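D-mannose isomerase (Marinomonas mediterranea, PDB 5X32) catalyses the reversible isomerization of D-mannose to D-fructose and, less efficiently, acts on D-lyxose, but cannot use D-glucose. Local coordinates at residues A65-N70 and L126-S131; F117-Y122 and M184-A189; W270-A275 and Y325-D330. All coordinates share one frame; numbering follows the deposited sequence.

How the contacts relate
The three contacts join helices of one domain, whose succession of helices fits the (alpha/alpha)6 barrel of the N-acylglucosamine 2-epimerase family. Contacts 1 and 2 share helix 112-127: its C-terminal end meets helix 52-69, and its middle meets helix 173-190. Their centres lie about 13 Å apart, their segments alternate along the chain, and they touch through packing of Leu126 and Gln127 on Ala189. Contact 3 follows both in sequence, joining helices 271-286 and 311-328; its centre is about 30 Å from that of contact 1 and about 25 Å from that of contact 2. Contacts 1 and 2 tie three helices into one run, with contact 2 the most buried, whereas contact 3 is a separate surface contact.

Contact 1. Residues A65-N70 and L126-S131; sequences AYLHTN and LQIGLS
Ala65 O is gripped twice by Thr69, in the last turn of the helix that carries Tyr66 and Leu67 against Gln127 and Ile128. The backbone N of Thr69 bonds to it at 2.9 Å, and Thr69 OG1 donates to Ala65 O at 2.7 Å, the two arriving from opposite faces of the carbonyl plane. The hydroxyl sits 40° out of that plane rather than on a lone pair. Thr69 OG1 also bonds to Ile71 N, so one side chain ties the helix end to the residues that follow it.

Across the contact there is no hydrogen bond; the evidence for association is apolar. Ile128 CG2 is the shared meeting point. Tyr66 CD2 meets it at 3.5 Å, the methyl lying oblique to the ring, and Leu67 CG stands 4.0 Å from the same Ile128 CG2. Tyr66 reaches it because its CG is anti to the backbone N (chi1 169°), which brings CD2 of the ring against Ile128 CG2. Leu67 divides its branches: CD2 comes within 3.8 Å of Gln127 O, while CD1 lies 3.9 Å from both Gln127 CB and Gln127 NE2, the two side chains crossing at about a right angle. Here the amide of Gln127 contributes van der Waals contact rather than a polar bond. Ala63 of helix 52-69 and Ala78 of helix 72-89 also touch Ile128, consistent with its burial.

Just beyond Ile128, Gly129 N bonds to Leu126 O at 2.8 Å, and Gly129 has a phi of 106°. With Leu130 N also bonded back into the last turn of the helix, Gly129 is the C-prime residue of a Schellman motif, so the contact joins two helix C-termini of the (alpha/alpha)6 barrel, one of them closed by that motif.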
loop_
_atom_site.group_PDB
_atom_site.type_symbol
_atom_site.label_atom_id
_atom_site.label_comp_id
_atom_site.label_asym_id
_atom_site.label_seq_id
_atom_site.Cartn_x
_atom_site.Cartn_y
_atom_site.Cartn_z
ATOM N N ALA A 65 -10.710 -0.831 10.720
ATOM C CA ALA A 65 -11.730 0.010 11.332
ATOM C C ALA A 65 -12.363 -0.710 12.518
ATOM O O ALA A 65 -12.685 -0.104 13.532
ATOM C CB ALA A 65 -12.786 0.397 10.323
ATOM N N TYR A 66 -12.538 -2.018 12.393
ATOM C CA TYR A 66 -13.117 -2.762 13.495
ATOM C C TYR A 66 -12.155 -2.827 14.668
ATOM O O TYR A 66 -12.557 -2.716 15.822
ATOM C CB TYR A 66 -13.511 -4.171 13.062
ATOM C CG TYR A 66 -13.868 -5.060 14.231
ATOM C CD1 TYR A 66 -15.093 -4.917 14.885
ATOM C CD2 TYR A 66 -12.988 -6.038 14.676
ATOM C CE1 TYR A 66 -15.420 -5.718 15.952
ATOM C CE2 TYR A 66 -13.307 -6.847 15.739
ATOM C CZ TYR A 66 -14.525 -6.686 16.374
ATOM O OH TYR A 66 -14.841 -7.497 17.441
ATOM N N LEU A 67 -10.877 -3.000 14.371
ATOM C CA LEU A 67 -9.883 -3.099 15.422
ATOM C C LEU A 67 -9.765 -1.789 16.189
ATOM O O LEU A 67 -9.432 -1.801 17.375
ATOM C CB LEU A 67 -8.531 -3.505 14.838
ATOM C CG LEU A 67 -8.498 -4.988 14.470
ATOM C CD1 LEU A 67 -7.216 -5.381 13.766
ATOM C CD2 LEU A 67 -8.748 -5.858 15.710
ATOM N N HIS A 68 -10.045 -0.665 15.525
ATOM C CA HIS A 68 -9.886 0.635 16.191
ATOM C C HIS A 68 -11.161 1.230 16.789
ATOM O O HIS A 68 -11.105 1.912 17.811
ATOM C CB HIS A 68 -9.273 1.647 15.231
ATOM C CG HIS A 68 -7.819 1.417 14.969
ATOM N ND1 HIS A 68 -7.362 0.409 14.147
ATOM C CD2 HIS A 68 -6.718 2.054 15.434
ATOM C CE1 HIS A 68 -6.041 0.452 14.097
ATOM N NE2 HIS A 68 -5.626 1.441 14.869
ATOM N N THR A 69 -12.301 0.991 16.151
ATOM C CA THR A 69 -13.564 1.564 16.612
ATOM C C THR A 69 -14.402 0.542 17.328
ATOM O O THR A 69 -15.378 0.893 18.001
ATOM C CB THR A 69 -14.415 2.123 15.461
ATOM O OG1 THR A 69 -14.834 1.046 14.601
ATOM C CG2 THR A 69 -13.635 3.178 14.677
ATOM N N ASN A 70 -14.048 -0.724 17.133
ATOM C CA ASN A 70 -14.825 -1.838 17.674
ATOM C C ASN A 70 -16.314 -1.882 17.256
ATOM O O ASN A 70 -17.131 -2.513 17.918
ATOM C CB ASN A 70 -14.730 -1.817 19.193
ATOM C CG ASN A 70 -15.084 -3.129 19.794
ATOM O OD1 ASN A 70 -14.721 -4.175 19.261
ATOM N ND2 ASN A 70 -15.822 -3.097 20.896
ATOM N N LEU A 126 -7.251 -12.773 10.625
ATOM C CA LEU A 126 -6.782 -13.387 11.853
ATOM C C LEU A 126 -6.933 -12.462 13.050
ATOM O O LEU A 126 -7.479 -12.879 14.075
ATOM C CB LEU A 126 -5.322 -13.818 11.726
ATOM C CG LEU A 126 -4.785 -14.521 12.972
ATOM C CD1 LEU A 126 -5.469 -15.839 13.129
ATOM C CD2 LEU A 126 -3.286 -14.700 12.918
ATOM N N GLN A 127 -6.482 -11.211 12.917
ATOM C CA GLN A 127 -6.475 -10.333 14.078
ATOM C C GLN A 127 -7.889 -9.995 14.488
ATOM O O GLN A 127 -8.078 -9.573 15.618
ATOM C CB GLN A 127 -5.738 -9.014 13.858
ATOM C CG GLN A 127 -4.781 -9.006 12.720
ATOM C CD GLN A 127 -3.713 -7.930 12.861
ATOM O OE1 GLN A 127 -2.795 -8.018 13.691
ATOM N NE2 GLN A 127 -3.970 -6.802 12.213
ATOM N N ILE A 128 -8.870 -10.087 13.579
ATOM C CA ILE A 128 -10.262 -9.897 14.033
ATOM C C ILE A 128 -10.952 -11.228 14.458
ATOM O O ILE A 128 -12.167 -11.278 14.711
ATOM C CB ILE A 128 -11.165 -9.194 12.971
ATOM C CG1 ILE A 128 -11.219 -9.947 11.639
ATOM C CG2 ILE A 128 -10.711 -7.779 12.726
ATOM C CD1 ILE A 128 -12.250 -9.368 10.653
ATOM N N GLY A 129 -10.164 -12.295 14.541
ATOM C CA GLY A 129 -10.585 -13.517 15.197
ATOM C C GLY A 129 -10.934 -14.719 14.336
ATOM O O GLY A 129 -11.397 -15.743 14.851
ATOM N N LEU A 130 -10.656 -14.649 13.041
ATOM C CA LEU A 130 -10.848 -15.833 12.226
ATOM C C LEU A 130 -9.609 -16.667 12.450
ATOM O O LEU A 130 -8.588 -16.467 11.783
ATOM C CB LEU A 130 -11.027 -15.494 10.747
ATOM C CG LEU A 130 -12.445 -15.194 10.245
ATOM C CD1 LEU A 130 -13.001 -13.950 10.921
ATOM C CD2 LEU A 130 -12.490 -15.053 8.723
ATOM N N SER A 131 -9.711 -17.590 13.409
ATOM C CA SER A 131 -8.591 -18.409 13.879
ATOM C C SER A 131 -7.901 -19.096 12.717
ATOM O O SER A 131 -6.691 -19.330 12.733
ATOM C CB SER A 131 -9.080 -19.443 14.890
ATOM O OG SER A 131 -10.136 -18.919 15.675
#

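Contact 2. Residues F117-Y122 and M184-A189; sequences FVILAY and MSAFDA
Helices 112-127 and 173-190 run in broadly the same direction and come close, with the CA atoms of Leu120 and Ser185 6.3 Å apart. Such an approach is compatible with the small side chains on the 184-189 side. Leu120 lays its CD1 branch against Ser185, 3.6 Å from Ser185 CB and 3.7 Å from Ser185 OG. A chi1 of -177° sets the leucine fork beside its own carbonyl carbon, and the end of Leu120 comes nearer to Ser185 than the direction of its CB alone would suggest. Ser185 thus meets the leucine methyl along the flank formed by its CB and OG, without a polar bond across the contact.

Running the same way side by side, the two helices fit neighbouring inner helices of the (alpha/alpha)6 barrel, and here three of the four touching residues are buried. The side chain of Leu120 lies about 9 Å from that of His380, an active-site proton donor/acceptor by similarity. Phe60 of helix 52-69 also touches Leu120, so this leucine lies between helices 52-69 and 173-190.

One residue earlier, Ile119 CG2 stands 4.3 Å from Ala186 CB, a looser apolar meeting. Ile119 additionally packs on Thr140 and Leu144 of helix 133-147, while Ser123 touches both Ser185 and Ala186.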
loop_
_atom_site.group_PDB
_atom_site.type_symbol
_atom_site.label_atom_id
_atom_site.label_comp_id
_atom_site.label_asym_id
_atom_site.label_seq_id
_atom_site.Cartn_x
_atom_site.Cartn_y
_atom_site.Cartn_z
ATOM N N PHE A 117 -1.075 -8.965 -1.178
ATOM C CA PHE A 117 -2.260 -8.375 -0.562
ATOM C C PHE A 117 -3.227 -9.444 -0.025
ATOM O O PHE A 117 -4.001 -9.185 0.914
ATOM C CB PHE A 117 -2.956 -7.429 -1.530
ATOM C CG PHE A 117 -2.451 -6.025 -1.432
ATOM C CD1 PHE A 117 -2.742 -5.257 -0.323
ATOM C CD2 PHE A 117 -1.682 -5.474 -2.442
ATOM C CE1 PHE A 117 -2.264 -3.963 -0.211
ATOM C CE2 PHE A 117 -1.197 -4.175 -2.337
ATOM C CZ PHE A 117 -1.499 -3.418 -1.222
ATOM N N VAL A 118 -3.160 -10.653 -0.588
ATOM C CA VAL A 118 -3.942 -11.771 -0.080
ATOM C C VAL A 118 -3.463 -12.117 1.340
ATOM O O VAL A 118 -4.282 -12.270 2.266
ATOM C CB VAL A 118 -3.841 -13.008 -1.002
ATOM C CG1 VAL A 118 -4.396 -14.257 -0.305
ATOM C CG2 VAL A 118 -4.620 -12.771 -2.282
ATOM N N ILE A 119 -2.143 -12.184 1.521
ATOM C CA ILE A 119 -1.557 -12.387 2.846
ATOM C C ILE A 119 -1.925 -11.259 3.815
ATOM O O ILE A 119 -2.288 -11.515 4.964
ATOM C CB ILE A 119 -0.019 -12.512 2.760
ATOM C CG1 ILE A 119 0.359 -13.888 2.219
ATOM C CG2 ILE A 119 0.630 -12.315 4.125
ATOM C CD1 ILE A 119 1.822 -14.068 1.978
ATOM N N LEU A 120 -1.873 -10.017 3.342
ATOM C CA LEU A 120 -2.251 -8.878 4.175
ATOM C C LEU A 120 -3.685 -9.012 4.678
ATOM O O LEU A 120 -3.968 -8.860 5.889
ATOM C CB LEU A 120 -2.088 -7.573 3.394
ATOM C CG LEU A 120 -2.383 -6.313 4.204
ATOM C CD1 LEU A 120 -1.285 -6.042 5.222
ATOM C CD2 LEU A 120 -2.635 -5.116 3.293
ATOM N N ALA A 121 -4.584 -9.327 3.746
ATOM C CA ALA A 121 -5.992 -9.519 4.080
ATOM C C ALA A 121 -6.171 -10.670 5.081
ATOM O O ALA A 121 -6.924 -10.533 6.047
ATOM C CB ALA A 121 -6.819 -9.776 2.824
ATOM N N TYR A 122 -5.467 -11.786 4.884
ATOM C CA TYR A 122 -5.593 -12.895 5.845
ATOM C C TYR A 122 -5.072 -12.511 7.225
ATOM O O TYR A 122 -5.696 -12.896 8.219
ATOM C CB TYR A 122 -4.887 -14.173 5.346
ATOM C CG TYR A 122 -5.640 -14.838 4.210
ATOM C CD1 TYR A 122 -6.995 -14.608 4.043
ATOM C CD2 TYR A 122 -4.990 -15.644 3.281
ATOM C CE1 TYR A 122 -7.694 -15.183 3.008
ATOM C CE2 TYR A 122 -5.684 -16.228 2.237
ATOM C CZ TYR A 122 -7.042 -15.994 2.106
ATOM O OH TYR A 122 -7.764 -16.550 1.074
ATOM N N MET A 184 5.274 -8.309 7.483
ATOM C CA MET A 184 5.234 -7.679 8.809
ATOM C C MET A 184 3.847 -7.779 9.460
ATOM O O MET A 184 3.726 -8.027 10.672
ATOM C CB MET A 184 5.633 -6.219 8.732
ATOM C CG MET A 184 7.117 -6.015 8.557
ATOM S SD MET A 184 7.509 -4.283 8.346
ATOM C CE MET A 184 6.971 -3.721 9.929
ATOM N N SER A 185 2.798 -7.602 8.655
ATOM C CA SER A 185 1.439 -7.734 9.175
ATOM C C SER A 185 1.214 -9.162 9.689
ATOM O O SER A 185 0.560 -9.396 10.723
ATOM C CB SER A 185 0.416 -7.392 8.095
ATOM O OG SER A 185 -0.910 -7.439 8.598
ATOM N N ALA A 186 1.792 -10.113 8.961
ATOM C CA ALA A 186 1.665 -11.520 9.297
ATOM C C ALA A 186 2.399 -11.804 10.600
ATOM O O ALA A 186 1.890 -12.513 11.462
ATOM C CB ALA A 186 2.210 -12.391 8.171
ATOM N N PHE A 187 3.605 -11.271 10.737
ATOM C CA PHE A 187 4.343 -11.429 11.982
ATOM C C PHE A 187 3.601 -10.829 13.177
ATOM O O PHE A 187 3.621 -11.392 14.256
ATOM C CB PHE A 187 5.741 -10.830 11.885
ATOM C CG PHE A 187 6.465 -10.810 13.196
ATOM C CD1 PHE A 187 6.907 -11.992 13.766
ATOM C CD2 PHE A 187 6.703 -9.624 13.864
ATOM C CE1 PHE A 187 7.576 -11.989 14.979
ATOM C CE2 PHE A 187 7.377 -9.618 15.076
ATOM C CZ PHE A 187 7.811 -10.801 15.633
ATOM N N ASP A 188 2.992 -9.664 13.011
ATOM C CA ASP A 188 2.239 -9.092 14.124
ATOM C C ASP A 188 1.045 -9.975 14.491
ATOM O O ASP A 188 0.742 -10.185 15.671
ATOM C CB ASP A 188 1.739 -7.685 13.789
ATOM C CG ASP A 188 2.838 -6.634 13.795
ATOM O OD1 ASP A 188 3.997 -6.916 14.197
ATOM O OD2 ASP A 188 2.516 -5.492 13.408
ATOM N N ALA A 189 0.377 -10.502 13.470
ATOM C CA ALA A 189 -0.828 -11.274 13.687
ATOM C C ALA A 189 -0.555 -12.661 14.260
ATOM O O ALA A 189 -1.392 -13.210 14.994
ATOM C CB ALA A 189 -1.609 -11.397 12.381
#

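Contact 3. Residues W270-A275 and Y325-D330; sequences WYLPKA and YKATKD
Leu272, Ala327 and Thr328 account for the surface buried here, where residues near the start of helix 271-286 meet the last turn of helix 311-328 in the (alpha/alpha)6 barrel. The backbones stay well separated, with 7.7 Å between the CA atoms of Leu272 and Ala327, and the leucine spans the interval. Its chi1 of -177° puts CG across the CA-CB bond from the backbone N, which carries CD1 and CD2 to Ala327 and Thr328. Leu272 CD1 meets Ala327 CB at 3.6 Å. The Thr328 methyl, CG2, faces both prongs, lying 4.1 Å from Leu272 CD1 and 4.1 Å from Leu272 CD2. Leu260 of helix 249-265 also touches Leu272, extending the apolar cluster to a third helix.

Thr328 separates its two functions by branch: CG2 serves the leucine, whereas OG1 serves the chain ending. That oxygen bonds to Leu324 O in the preceding turn and accepts from Asp330 N two residues on, an ST turn. With an alanine here, Leu272 would probably lose the methyl packed against both of its branches, and Asp330 N would probably be left without its side-chain acceptor.

Lys329, with a phi of 63°, takes the chain out of the helix, and Asp330 then N-caps helix 331-347 through its OD1 on Thr332 N. Between the end of helix 311-328 and the start of helix 331-347, the Asp330 N to Thr328 OG1 bond measures 3.1 Å, with an N-H...O angle of 155°.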
loop_
_atom_site.group_PDB
_atom_site.type_symbol
_atom_site.label_atom_id
_atom_site.label_comp_id
_atom_site.label_asym_id
_atom_site.label_seq_id
_atom_site.Cartn_x
_atom_site.Cartn_y
_atom_site.Cartn_z
ATOM N N TRP A 270 21.501 0.083 10.067
ATOM C CA TRP A 270 21.409 0.837 8.809
ATOM C C TRP A 270 19.978 1.321 8.491
ATOM O O TRP A 270 19.782 2.163 7.604
ATOM C CB TRP A 270 21.927 0.000 7.632
ATOM C CG TRP A 270 21.096 -1.228 7.318
ATOM C CD1 TRP A 270 21.252 -2.467 7.851
ATOM C CD2 TRP A 270 20.004 -1.331 6.382
ATOM N NE1 TRP A 270 20.327 -3.334 7.323
ATOM C CE2 TRP A 270 19.550 -2.663 6.418
ATOM C CE3 TRP A 270 19.364 -0.427 5.531
ATOM C CZ2 TRP A 270 18.488 -3.116 5.629
ATOM C CZ3 TRP A 270 18.298 -0.882 4.752
ATOM C CH2 TRP A 270 17.880 -2.212 4.807
ATOM N N TYR A 271 18.987 0.803 9.219
ATOM C CA TYR A 271 17.583 1.132 8.956
ATOM C C TYR A 271 17.322 2.639 8.966
ATOM O O TYR A 271 16.869 3.210 7.966
ATOM C CB TYR A 271 16.680 0.456 9.976
ATOM C CG TYR A 271 16.412 -0.993 9.681
ATOM C CD1 TYR A 271 16.829 -1.567 8.487
ATOM C CD2 TYR A 271 15.739 -1.799 10.598
ATOM C CE1 TYR A 271 16.575 -2.902 8.217
ATOM C CE2 TYR A 271 15.484 -3.125 10.337
ATOM C CZ TYR A 271 15.908 -3.675 9.146
ATOM O OH TYR A 271 15.670 -5.002 8.873
ATOM N N LEU A 272 17.623 3.281 10.094
ATOM C CA LEU A 272 17.324 4.699 10.252
ATOM C C LEU A 272 18.123 5.595 9.308
ATOM O O LEU A 272 17.544 6.492 8.716
ATOM C CB LEU A 272 17.539 5.133 11.699
ATOM C CG LEU A 272 17.174 6.585 11.967
ATOM C CD1 LEU A 272 15.706 6.799 11.626
ATOM C CD2 LEU A 272 17.412 6.912 13.424
ATOM N N PRO A 273 19.451 5.382 9.167
ATOM C CA PRO A 273 20.122 6.227 8.172
ATOM C C PRO A 273 19.594 6.034 6.743
ATOM O O PRO A 273 19.569 6.995 5.967
ATOM C CB PRO A 273 21.588 5.792 8.266
ATOM C CG PRO A 273 21.728 5.294 9.641
ATOM C CD PRO A 273 20.427 4.666 10.011
ATOM N N LYS A 274 19.209 4.815 6.379
ATOM C CA LYS A 274 18.708 4.597 5.028
ATOM C C LYS A 274 17.326 5.257 4.850
ATOM O O LYS A 274 17.091 5.945 3.846
ATOM C CB LYS A 274 18.670 3.109 4.696
ATOM C CG LYS A 274 18.336 2.825 3.240
ATOM C CD LYS A 274 19.393 3.403 2.280
ATOM C CE LYS A 274 19.254 2.833 0.856
ATOM N NZ LYS A 274 20.095 3.475 -0.209
ATOM N N ALA A 275 16.427 5.058 5.816
ATOM C CA ALA A 275 15.127 5.734 5.817
ATOM C C ALA A 275 15.316 7.252 5.690
ATOM O O ALA A 275 14.639 7.941 4.902
ATOM C CB ALA A 275 14.330 5.387 7.092
ATOM N N TYR A 325 10.240 11.557 12.300
ATOM C CA TYR A 325 10.264 12.583 13.315
ATOM C C TYR A 325 10.295 11.914 14.687
ATOM O O TYR A 325 10.992 12.390 15.590
ATOM C CB TYR A 325 9.078 13.536 13.169
ATOM C CG TYR A 325 8.919 14.430 14.368
ATOM C CD1 TYR A 325 9.902 15.356 14.710
ATOM C CD2 TYR A 325 7.814 14.310 15.194
ATOM C CE1 TYR A 325 9.771 16.157 15.830
ATOM C CE2 TYR A 325 7.676 15.100 16.307
ATOM C CZ TYR A 325 8.651 16.022 16.626
ATOM O OH TYR A 325 8.498 16.806 17.745
ATOM N N LYS A 326 9.574 10.801 14.854
ATOM C CA LYS A 326 9.638 10.108 16.141
ATOM C C LYS A 326 11.032 9.526 16.371
ATOM O O LYS A 326 11.545 9.548 17.489
ATOM C CB LYS A 326 8.588 9.003 16.254
ATOM C CG LYS A 326 7.166 9.472 16.070
ATOM C CD LYS A 326 6.783 10.508 17.120
ATOM C CE LYS A 326 6.647 9.911 18.508
ATOM N NZ LYS A 326 6.304 10.982 19.493
ATOM N N ALA A 327 11.638 9.014 15.306
ATOM C CA ALA A 327 12.939 8.358 15.380
ATOM C C ALA A 327 14.092 9.316 15.655
ATOM O O ALA A 327 15.048 8.959 16.330
ATOM C CB ALA A 327 13.207 7.623 14.087
ATOM N N THR A 328 13.978 10.549 15.188
ATOM C CA THR A 328 15.129 11.434 15.207
ATOM C C THR A 328 14.915 12.674 16.056
ATOM O O THR A 328 15.883 13.267 16.539
ATOM C CB THR A 328 15.485 11.879 13.781
ATOM O OG1 THR A 328 14.393 12.640 13.243
ATOM C CG2 THR A 328 15.724 10.665 12.892
ATOM N N LYS A 329 13.643 13.048 16.228
ATOM C CA LYS A 329 13.219 14.290 16.884
ATOM C C LYS A 329 13.717 15.497 16.113
ATOM O O LYS A 329 13.642 16.626 16.575
ATOM C CB LYS A 329 13.671 14.344 18.337
ATOM C CG LYS A 329 13.182 13.164 19.164
ATOM C CD LYS A 329 11.649 13.119 19.297
ATOM C CE LYS A 329 11.192 11.922 20.150
ATOM N NZ LYS A 329 9.740 11.955 20.488
ATOM N N ASP A 330 14.220 15.250 14.919
ATOM C CA ASP A 330 14.530 16.329 14.011
ATOM C C ASP A 330 13.214 17.017 13.642
ATOM O O ASP A 330 12.338 16.384 13.047
ATOM C CB ASP A 330 15.261 15.786 12.777
ATOM C CG ASP A 330 15.682 16.880 11.817
ATOM O OD1 ASP A 330 15.248 18.043 11.983
ATOM O OD2 ASP A 330 16.426 16.565 10.857
#